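Local coordinates for nucleoporin NUP82 (Saccharomyces cerevisiae, PDB 3PBP), which serves as a structural component of the yeast nuclear pore complex, with roles in mRNA and protein transport, and binds NUP116 through this N-terminal domain, at residues Arg422-Asn436 against Leu439-Ser452. The protein carries 1 engineered substitution. Sequence-based numbering, arbitrary orientation.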
ATOM      1  N   ARG A 422      11.780 -24.792   0.780  1.00 99.46           N
ATOM      2  CA  ARG A 422      11.973 -23.596  -0.029  1.00100.04           C
ATOM      3  C   ARG A 422      10.580 -22.995  -0.192  1.00 99.54           C
ATOM      4  O   ARG A 422       9.707 -23.657  -0.760  1.00100.21           O
ATOM      5  CB  ARG A 422      12.519 -23.990  -1.406  1.00101.12           C
ATOM      6  CG  ARG A 422      13.659 -25.002  -1.376  1.00102.69           C
ATOM      7  CD  ARG A 422      14.985 -24.294  -1.257  1.00104.04           C
ATOM      8  NE  ARG A 422      15.119 -23.276  -2.294  1.00104.89           N
ATOM      9  CZ  ARG A 422      16.204 -22.532  -2.477  1.00105.78           C
ATOM     10  NH1 ARG A 422      17.264 -22.689  -1.691  1.00106.06           N
ATOM     11  NH2 ARG A 422      16.227 -21.622  -3.444  1.00105.85           N
ATOM     12  N   ILE A 423      10.361 -21.772   0.305  1.00 97.66           N
ATOM     13  CA  ILE A 423       9.046 -21.124   0.185  1.00 95.85           C
ATOM     14  C   ILE A 423       8.358 -21.578  -1.100  1.00 93.83           C
ATOM     15  O   ILE A 423       8.601 -21.029  -2.180  1.00 93.56           O
ATOM     16  CB  ILE A 423       9.162 -19.600   0.138  1.00 96.73           C
ATOM     17  CG1 ILE A 423       9.851 -19.088   1.407  1.00 97.79           C
ATOM     18  CG2 ILE A 423       7.772 -18.985  -0.014  1.00 96.43           C
ATOM     19  CD1 ILE A 423      10.050 -17.571   1.419  1.00 98.89           C
ATOM     20  N   PRO A 424       7.479 -22.587  -0.997  1.00 91.82           N
ATOM     21  CA  PRO A 424       6.783 -23.100  -2.175  1.00 89.00           C
ATOM     22  C   PRO A 424       5.793 -22.159  -2.849  1.00 86.05           C
ATOM     23  O   PRO A 424       5.439 -21.091  -2.335  1.00 85.60           O
ATOM     24  CB  PRO A 424       6.122 -24.373  -1.648  1.00 89.28           C
ATOM     25  CG  PRO A 424       5.758 -23.987  -0.266  1.00 90.75           C
ATOM     26  CD  PRO A 424       6.998 -23.260   0.225  1.00 91.53           C
ATOM     27  N   ASN A 425       5.374 -22.593  -4.028  1.00 82.36           N
ATOM     28  CA  ASN A 425       4.429 -21.892  -4.865  1.00 78.98           C
ATOM     29  C   ASN A 425       3.115 -22.647  -4.619  1.00 76.23           C
ATOM     30  O   ASN A 425       3.066 -23.868  -4.758  1.00 75.87           O
ATOM     31  CB  ASN A 425       4.912 -22.028  -6.317  1.00 80.16           C
ATOM     32  CG  ASN A 425       4.377 -20.952  -7.222  1.00 81.87           C
ATOM     33  OD1 ASN A 425       3.275 -21.065  -7.756  1.00 84.64           O
ATOM     34  ND2 ASN A 425       5.155 -19.894  -7.405  1.00 83.26           N
ATOM     35  N   LEU A 426       2.063 -21.942  -4.216  1.00 72.98           N
ATOM     36  CA  LEU A 426       0.780 -22.597  -3.964  1.00 69.49           C
ATOM     37  C   LEU A 426      -0.225 -22.411  -5.088  1.00 67.78           C
ATOM     38  O   LEU A 426      -0.130 -21.476  -5.877  1.00 67.99           O
ATOM     39  CB  LEU A 426       0.153 -22.081  -2.671  1.00 68.91           C
ATOM     40  CG  LEU A 426       0.634 -22.666  -1.355  1.00 68.48           C
ATOM     41  CD1 LEU A 426       2.139 -22.528  -1.248  1.00 68.39           C
ATOM     42  CD2 LEU A 426      -0.065 -21.944  -0.218  1.00 67.22           C
ATOM     43  N   ALA A 427      -1.201 -23.308  -5.142  1.00 65.86           N
ATOM     44  CA  ALA A 427      -2.247 -23.243  -6.145  1.00 63.89           C
ATOM     45  C   ALA A 427      -3.411 -24.151  -5.763  1.00 63.51           C
ATOM     46  O   ALA A 427      -3.222 -25.281  -5.336  1.00 61.89           O
ATOM     47  CB  ALA A 427      -1.688 -23.640  -7.497  1.00 62.76           C
ATOM     48  N   TYR A 428      -4.621 -23.632  -5.910  1.00 64.94           N
ATOM     49  CA  TYR A 428      -5.838 -24.382  -5.611  1.00 66.49           C
ATOM     50  C   TYR A 428      -6.269 -25.113  -6.879  1.00 67.38           C
ATOM     51  O   TYR A 428      -6.416 -24.504  -7.932  1.00 67.44           O
ATOM     52  CB  TYR A 428      -6.940 -23.419  -5.159  1.00 66.24           C
ATOM     53  CG  TYR A 428      -8.339 -23.994  -5.124  1.00 67.62           C
ATOM     54  CD1 TYR A 428      -8.843 -24.611  -3.978  1.00 69.06           C
ATOM     55  CD2 TYR A 428      -9.179 -23.870  -6.224  1.00 67.49           C
ATOM     56  CE1 TYR A 428     -10.161 -25.081  -3.932  1.00 70.19           C
ATOM     57  CE2 TYR A 428     -10.485 -24.335  -6.195  1.00 68.72           C
ATOM     58  CZ  TYR A 428     -10.978 -24.937  -5.050  1.00 70.38           C
ATOM     59  OH  TYR A 428     -12.289 -25.378  -5.039  1.00 70.81           O
ATOM     60  N   ILE A 429      -6.462 -26.422  -6.779  1.00 68.52           N
ATOM     61  CA  ILE A 429      -6.877 -27.206  -7.929  1.00 70.44           C
ATOM     62  C   ILE A 429      -8.124 -28.024  -7.619  1.00 73.93           C
ATOM     63  O   ILE A 429      -8.116 -28.877  -6.733  1.00 73.78           O
ATOM     64  CB  ILE A 429      -5.764 -28.148  -8.377  1.00 68.72           C
ATOM     65  CG1 ILE A 429      -4.559 -27.327  -8.814  1.00 68.21           C
ATOM     66  CG2 ILE A 429      -6.253 -29.037  -9.505  1.00 66.59           C
ATOM     67  CD1 ILE A 429      -3.347 -28.155  -9.131  1.00 68.82           C
ATOM     68  N   ASN A 430      -9.196 -27.753  -8.353  1.00 77.56           N
ATOM     69  CA  ASN A 430     -10.443 -28.460  -8.154  1.00 81.64           C
ATOM     70  C   ASN A 430     -10.452 -29.637  -9.110  1.00 84.65           C
ATOM     71  O   ASN A 430     -10.630 -29.466 -10.312  1.00 84.63           O
ATOM     72  CB  ASN A 430     -11.620 -27.535  -8.445  1.00 82.05           C
ATOM     73  CG  ASN A 430     -12.882 -27.975  -7.743  1.00 83.84           C
ATOM     74  OD1 ASN A 430     -13.304 -29.126  -7.866  1.00 83.81           O
ATOM     75  ND2 ASN A 430     -13.495 -27.061  -6.988  1.00 84.41           N
ATOM     76  N   TRP A 431     -10.256 -30.839  -8.581  1.00 89.09           N
ATOM     77  CA  TRP A 431     -10.220 -32.021  -9.432  1.00 93.74           C
ATOM     78  C   TRP A 431     -11.196 -33.122  -9.020  1.00 96.05           C
ATOM     79  O   TRP A 431     -11.096 -33.694  -7.926  1.00 96.19           O
ATOM     80  CB  TRP A 431      -8.801 -32.586  -9.472  1.00 94.64           C
ATOM     81  CG  TRP A 431      -8.505 -33.362 -10.724  1.00 96.70           C
ATOM     82  CD1 TRP A 431      -8.466 -32.880 -12.010  1.00 96.77           C
ATOM     83  CD2 TRP A 431      -8.193 -34.753 -10.808  1.00 97.07           C
ATOM     84  NE1 TRP A 431      -8.146 -33.891 -12.885  1.00 96.74           N
ATOM     85  CE2 TRP A 431      -7.976 -35.051 -12.175  1.00 97.10           C
ATOM     86  CE3 TRP A 431      -8.079 -35.778  -9.864  1.00 96.97           C
ATOM     87  CZ2 TRP A 431      -7.649 -36.331 -12.613  1.00 97.33           C
ATOM     88  CZ3 TRP A 431      -7.756 -37.052 -10.303  1.00 98.26           C
ATOM     89  CH2 TRP A 431      -7.546 -37.318 -11.667  1.00 97.98           C
ATOM     90  N   ASN A 432     -12.131 -33.417  -9.919  1.00 98.35           N
ATOM     91  CA  ASN A 432     -13.144 -34.440  -9.688  1.00100.70           C
ATOM     92  C   ASN A 432     -13.774 -34.333  -8.298  1.00101.39           C
ATOM     93  O   ASN A 432     -13.612 -35.215  -7.450  1.00100.87           O
ATOM     94  CB  ASN A 432     -12.546 -35.838  -9.903  1.00101.04           C
ATOM     95  CG  ASN A 432     -11.927 -35.995 -11.280  1.00101.75           C
ATOM     96  OD1 ASN A 432     -12.403 -35.415 -12.259  1.00102.47           O
ATOM     97  ND2 ASN A 432     -10.869 -36.789 -11.366  1.00102.04           N
ATOM     98  N   ASP A 433     -14.488 -33.233  -8.082  1.00102.28           N
ATOM     99  CA  ASP A 433     -15.171 -32.972  -6.825  1.00103.38           C
ATOM    100  C   ASP A 433     -14.293 -32.920  -5.587  1.00102.97           C
ATOM    101  O   ASP A 433     -14.786 -33.073  -4.469  1.00103.78           O
ATOM    102  CB  ASP A 433     -16.276 -34.004  -6.610  1.00106.01           C
ATOM    103  CG  ASP A 433     -17.646 -33.477  -6.997  1.00108.37           C
ATOM    104  OD1 ASP A 433     -18.069 -32.445  -6.422  1.00109.46           O
ATOM    105  OD2 ASP A 433     -18.299 -34.093  -7.869  1.00109.53           O
ATOM    106  N   GLN A 434     -12.998 -32.710  -5.772  1.00102.01           N
ATOM    107  CA  GLN A 434     -12.098 -32.625  -4.634  1.00100.82           C
ATOM    108  C   GLN A 434     -11.115 -31.485  -4.774  1.00 98.33           C
ATOM    109  O   GLN A 434     -10.231 -31.518  -5.630  1.00 97.60           O
ATOM    110  CB  GLN A 434     -11.329 -33.932  -4.447  1.00103.33           C
ATOM    111  CG  GLN A 434     -12.031 -34.936  -3.547  1.00106.49           C
ATOM    112  CD  GLN A 434     -11.142 -36.120  -3.203  1.00108.72           C
ATOM    113  OE1 GLN A 434     -10.046 -35.952  -2.653  1.00110.08           O
ATOM    114  NE2 GLN A 434     -11.607 -37.328  -3.523  1.00108.52           N
ATOM    115  N   SER A 435     -11.278 -30.470  -3.933  1.00 95.48           N
ATOM    116  CA  SER A 435     -10.378 -29.334  -3.965  1.00 93.11           C
ATOM    117  C   SER A 435      -9.042 -29.764  -3.357  1.00 91.06           C
ATOM    118  O   SER A 435      -8.998 -30.503  -2.375  1.00 90.64           O
ATOM    119  CB  SER A 435     -10.991 -28.147  -3.207  1.00 92.88           C
ATOM    120  OG  SER A 435     -11.646 -28.557  -2.023  1.00 94.13           O
ATOM    121  N   ASN A 436      -7.951 -29.318  -3.965  1.00 88.83           N
ATOM    122  CA  ASN A 436      -6.625 -29.671  -3.492  1.00 86.29           C
ATOM    123  C   ASN A 436      -5.694 -28.472  -3.481  1.00 84.28           C
ATOM    124  O   ASN A 436      -6.021 -27.411  -4.007  1.00 83.63           O
ATOM    125  CB  ASN A 436      -6.041 -30.755  -4.390  1.00 87.39           C
ATOM    126  CG  ASN A 436      -6.929 -31.971  -4.472  1.00 88.70           C
ATOM    127  OD1 ASN A 436      -7.107 -32.687  -3.489  1.00 88.75           O
ATOM    128  ND2 ASN A 436      -7.506 -32.209  -5.648  1.00 89.96           N
ATOM    129  N   LEU A 439       1.596 -27.869  -3.950  1.00 86.77           N
ATOM    130  CA  LEU A 439       2.771 -27.228  -3.373  1.00 89.33           C
ATOM    131  C   LEU A 439       3.919 -27.470  -4.326  1.00 91.41           C
ATOM    132  O   LEU A 439       4.364 -28.598  -4.507  1.00 91.82           O
ATOM    133  CB  LEU A 439       3.094 -27.824  -2.004  1.00 89.79           C
ATOM    134  CG  LEU A 439       2.028 -27.576  -0.937  1.00 91.17           C
ATOM    135  CD1 LEU A 439       2.447 -28.217   0.378  1.00 91.60           C
ATOM    136  CD2 LEU A 439       1.829 -26.074  -0.764  1.00 91.43           C
HETATM  137  N   MSE A 440       4.389 -26.401  -4.946  1.00 94.38           N
HETATM  138  CA  MSE A 440       5.478 -26.497  -5.899  1.00 98.66           C
HETATM  139  C   MSE A 440       6.770 -25.944  -5.327  1.00 98.76           C
HETATM  140  O   MSE A 440       6.766 -24.939  -4.623  1.00 98.81           O
HETATM  141  CB  MSE A 440       5.125 -25.707  -7.158  1.00104.32           C
HETATM  142  CG  MSE A 440       6.222 -25.649  -8.223  1.00111.23           C
HETATM  143 SE   MSE A 440       6.281 -27.230  -9.345  1.00121.29          SE
HETATM  144  CE  MSE A 440       4.381 -27.298  -9.797  1.00118.40           C
ATOM    145  N   SER A 441       7.877 -26.610  -5.633  1.00 99.27           N
ATOM    146  CA  SER A 441       9.193 -26.166  -5.188  1.00 99.84           C
ATOM    147  C   SER A 441      10.196 -26.588  -6.252  1.00100.18           C
ATOM    148  O   SER A 441       9.866 -27.343  -7.171  1.00100.78           O
ATOM    149  CB  SER A 441       9.571 -26.779  -3.831  1.00 98.90           C
ATOM    150  OG  SER A 441       9.845 -28.162  -3.944  1.00 99.38           O
ATOM    151  N   ASN A 442      11.412 -26.075  -6.143  1.00100.34           N
ATOM    152  CA  ASN A 442      12.458 -26.414  -7.090  1.00100.10           C
ATOM    153  C   ASN A 442      12.471 -27.916  -7.336  1.00 99.89           C
ATOM    154  O   ASN A 442      12.311 -28.377  -8.463  1.00 99.01           O
ATOM    155  CB  ASN A 442      13.813 -25.980  -6.528  1.00101.21           C
ATOM    156  CG  ASN A 442      13.881 -26.093  -4.997  1.00102.63           C
ATOM    157  OD1 ASN A 442      13.508 -27.114  -4.405  1.00102.71           O
ATOM    158  ND2 ASN A 442      14.368 -25.037  -4.354  1.00103.10           N
ATOM    159  N   LYS A 443      12.625 -28.663  -6.246  1.00100.06           N
ATOM    160  CA  LYS A 443      12.728 -30.114  -6.264  1.00 99.65           C
ATOM    161  C   LYS A 443      11.446 -30.924  -6.237  1.00 99.01           C
ATOM    162  O   LYS A 443      11.457 -32.089  -6.639  1.00 99.80           O
ATOM    163  CB  LYS A 443      13.599 -30.582  -5.085  1.00101.04           C
ATOM    164  CG  LYS A 443      15.039 -30.063  -5.084  1.00102.82           C
ATOM    165  CD  LYS A 443      15.813 -30.550  -3.859  1.00103.26           C
ATOM    166  CE  LYS A 443      17.274 -30.114  -3.913  1.00103.56           C
ATOM    167  NZ  LYS A 443      18.062 -30.600  -2.738  1.00103.63           N
ATOM    168  N   THR A 444      10.344 -30.347  -5.772  1.00 97.26           N
ATOM    169  CA  THR A 444       9.129 -31.147  -5.679  1.00 96.11           C
ATOM    170  C   THR A 444       7.855 -30.539  -6.266  1.00 94.75           C
ATOM    171  O   THR A 444       7.853 -29.432  -6.792  1.00 94.96           O
ATOM    172  CB  THR A 444       8.871 -31.538  -4.187  1.00 96.16           C
ATOM    173  OG1 THR A 444      10.102 -31.951  -3.583  1.00 95.36           O
ATOM    174  CG2 THR A 444       7.891 -32.700  -4.079  1.00 97.22           C
ATOM    175  N   LEU A 445       6.783 -31.321  -6.184  1.00 93.25           N
ATOM    176  CA  LEU A 445       5.450 -30.957  -6.633  1.00 91.61           C
ATOM    177  C   LEU A 445       4.514 -31.887  -5.876  1.00 90.94           C
ATOM    178  O   LEU A 445       4.313 -33.033  -6.268  1.00 89.98           O
ATOM    179  CB  LEU A 445       5.290 -31.167  -8.137  1.00 90.91           C
ATOM    180  CG  LEU A 445       3.839 -31.067  -8.626  1.00 90.16           C
ATOM    181  CD1 LEU A 445       3.160 -29.830  -8.050  1.00 88.85           C
ATOM    182  CD2 LEU A 445       3.829 -31.037 -10.139  1.00 90.18           C
ATOM    183  N   THR A 446       3.958 -31.382  -4.779  1.00 90.74           N
ATOM    184  CA  THR A 446       3.058 -32.149  -3.932  1.00 90.71           C
ATOM    185  C   THR A 446       1.620 -31.678  -4.056  1.00 90.58           C
ATOM    186  O   THR A 446       1.365 -30.549  -4.454  1.00 91.27           O
ATOM    187  CB  THR A 446       3.468 -32.010  -2.471  1.00 91.23           C
ATOM    188  OG1 THR A 446       4.827 -32.427  -2.325  1.00 91.71           O
ATOM    189  CG2 THR A 446       2.580 -32.855  -1.578  1.00 92.88           C
ATOM    190  N   PHE A 447       0.684 -32.552  -3.716  1.00 90.65           N
ATOM    191  CA  PHE A 447      -0.732 -32.214  -3.758  1.00 91.56           C
ATOM    192  C   PHE A 447      -1.321 -32.648  -2.428  1.00 92.69           C
ATOM    193  O   PHE A 447      -0.911 -33.663  -1.873  1.00 93.26           O
ATOM    194  CB  PHE A 447      -1.438 -32.934  -4.920  1.00 90.07           C
ATOM    195  CG  PHE A 447      -0.961 -32.498  -6.279  1.00 89.57           C
ATOM    196  CD1 PHE A 447       0.274 -32.909  -6.764  1.00 89.52           C
ATOM    197  CD2 PHE A 447      -1.718 -31.627  -7.048  1.00 89.37           C
ATOM    198  CE1 PHE A 447       0.752 -32.454  -7.995  1.00 89.37           C
ATOM    199  CE2 PHE A 447      -1.247 -31.167  -8.280  1.00 89.72           C
ATOM    200  CZ  PHE A 447      -0.010 -31.582  -8.749  1.00 89.05           C
ATOM    201  N   GLN A 448      -2.267 -31.872  -1.906  1.00 94.34           N
ATOM    202  CA  GLN A 448      -2.891 -32.195  -0.629  1.00 96.00           C
ATOM    203  C   GLN A 448      -4.361 -31.842  -0.630  1.00 97.59           C
ATOM    204  O   GLN A 448      -4.772 -30.873  -1.264  1.00 98.10           O
ATOM    205  CB  GLN A 448      -2.190 -31.446   0.494  1.00 95.26           C
ATOM    206  CG  GLN A 448      -0.699 -31.609   0.436  1.00 95.96           C
ATOM    207  CD  GLN A 448      -0.024 -31.158   1.690  1.00 96.49           C
ATOM    208  OE1 GLN A 448       1.187 -31.333   1.850  1.00 96.66           O
ATOM    209  NE2 GLN A 448      -0.796 -30.574   2.599  1.00 96.19           N
ATOM    210  N   ASN A 449      -5.149 -32.627   0.092  1.00 99.71           N
ATOM    211  CA  ASN A 449      -6.584 -32.403   0.162  1.00102.14           C
ATOM    212  C   ASN A 449      -6.911 -31.180   1.001  1.00103.74           C
ATOM    213  O   ASN A 449      -6.242 -30.900   1.994  1.00104.11           O
ATOM    214  CB  ASN A 449      -7.268 -33.635   0.746  1.00103.17           C
ATOM    215  CG  ASN A 449      -7.000 -34.892  -0.069  1.00104.44           C
ATOM    216  OD1 ASN A 449      -7.496 -35.040  -1.190  1.00105.04           O
ATOM    217  ND2 ASN A 449      -6.205 -35.801   0.489  1.00104.07           N
ATOM    218  N   ILE A 450      -7.938 -30.451   0.581  1.00105.56           N
ATOM    219  CA  ILE A 450      -8.381 -29.255   1.284  1.00107.34           C
ATOM    220  C   ILE A 450      -9.860 -29.425   1.615  1.00109.14           C
ATOM    221  O   ILE A 450     -10.664 -29.757   0.743  1.00109.10           O
ATOM    222  CB  ILE A 450      -8.212 -27.985   0.407  1.00106.81           C
ATOM    223  CG1 ILE A 450      -6.746 -27.804   0.007  1.00105.76           C
ATOM    224  CG2 ILE A 450      -8.711 -26.765   1.166  1.00107.18           C
ATOM    225  CD1 ILE A 450      -5.798 -27.606   1.177  1.00105.15           C
ATOM    226  N   SER A 451     -10.219 -29.217   2.875  1.00111.42           N
ATOM    227  CA  SER A 451     -11.612 -29.347   3.281  1.00113.82           C
ATOM    228  C   SER A 451     -12.374 -28.073   2.911  1.00115.17           C
ATOM    229  O   SER A 451     -11.977 -26.968   3.294  1.00115.26           O
ATOM    230  CB  SER A 451     -11.704 -29.605   4.789  1.00114.19           C
ATOM    231  OG  SER A 451     -11.067 -28.578   5.530  1.00115.56           O
ATOM    232  N   SER A 452     -13.453 -28.249   2.145  1.00116.56           N
ATOM    233  CA  SER A 452     -14.322 -27.158   1.676  1.00117.73           C
ATOM    234  C   SER A 452     -13.865 -26.544   0.344  1.00118.23           C
ATOM    235  O   SER A 452     -14.671 -26.576  -0.617  1.00118.00           O
ATOM    236  CB  SER A 452     -14.443 -26.057   2.746  1.00117.90           C
ATOM    237  OG  SER A 452     -15.424 -25.092   2.399  1.00117.01           O
ATOM    238  OXT SER A 452     -12.719 -26.036   0.267  1.00118.81           O
TER
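The backbone N of Asn-425 donates to O of Met-440 at 2.8 Å, on a carbonyl lone pair, and N of Met-440 donates back to O of Asn-425 at 2.9 Å. This is an antiparallel hydrogen-bonded pair, and it sets CB of Asn-425 beside CB of the selenomethionine Met-440, 3.8 Å apart, on one face of the sheet. On the other face the Leu-426 and Leu-439 side chains run alongside each other in the same direction, CD1 of Leu-426 3.6 Å from CD2 of Leu-439.

Further along, CD1 of Ile-429 meets the Phe-447 ring at its edge, 3.8 Å from CE2. An extended side chain (chi2 174°) carries that methyl out to the ring, and both residues also touch Ala-438 of the middle strand. Near the end of the deposited chain, N of Ile-450 donates to O of Ser-435 (3.1 Å) from 35° above the carbonyl plane. Ser-435 OG, set between its backbone N and carbonyl carbon (chi1 40°), adds a weak bond to O of Ile-450 at 3.2 Å.

Two hairpins sharing strand 434-440 make up this three-stranded antiparallel sheet, consistent with a blade of the beta-propeller formed by this domain. Asn-425 and Met-440 face strand 24-29, where Asn-425 OD1 accepts from N of Ile-26. Leu-426 and Ile-450 touch Tyr-374 of strand 372-376, while Phe-13, edge-to-face with Phe-447 and touched by Leu-445, packs against strand 445-449.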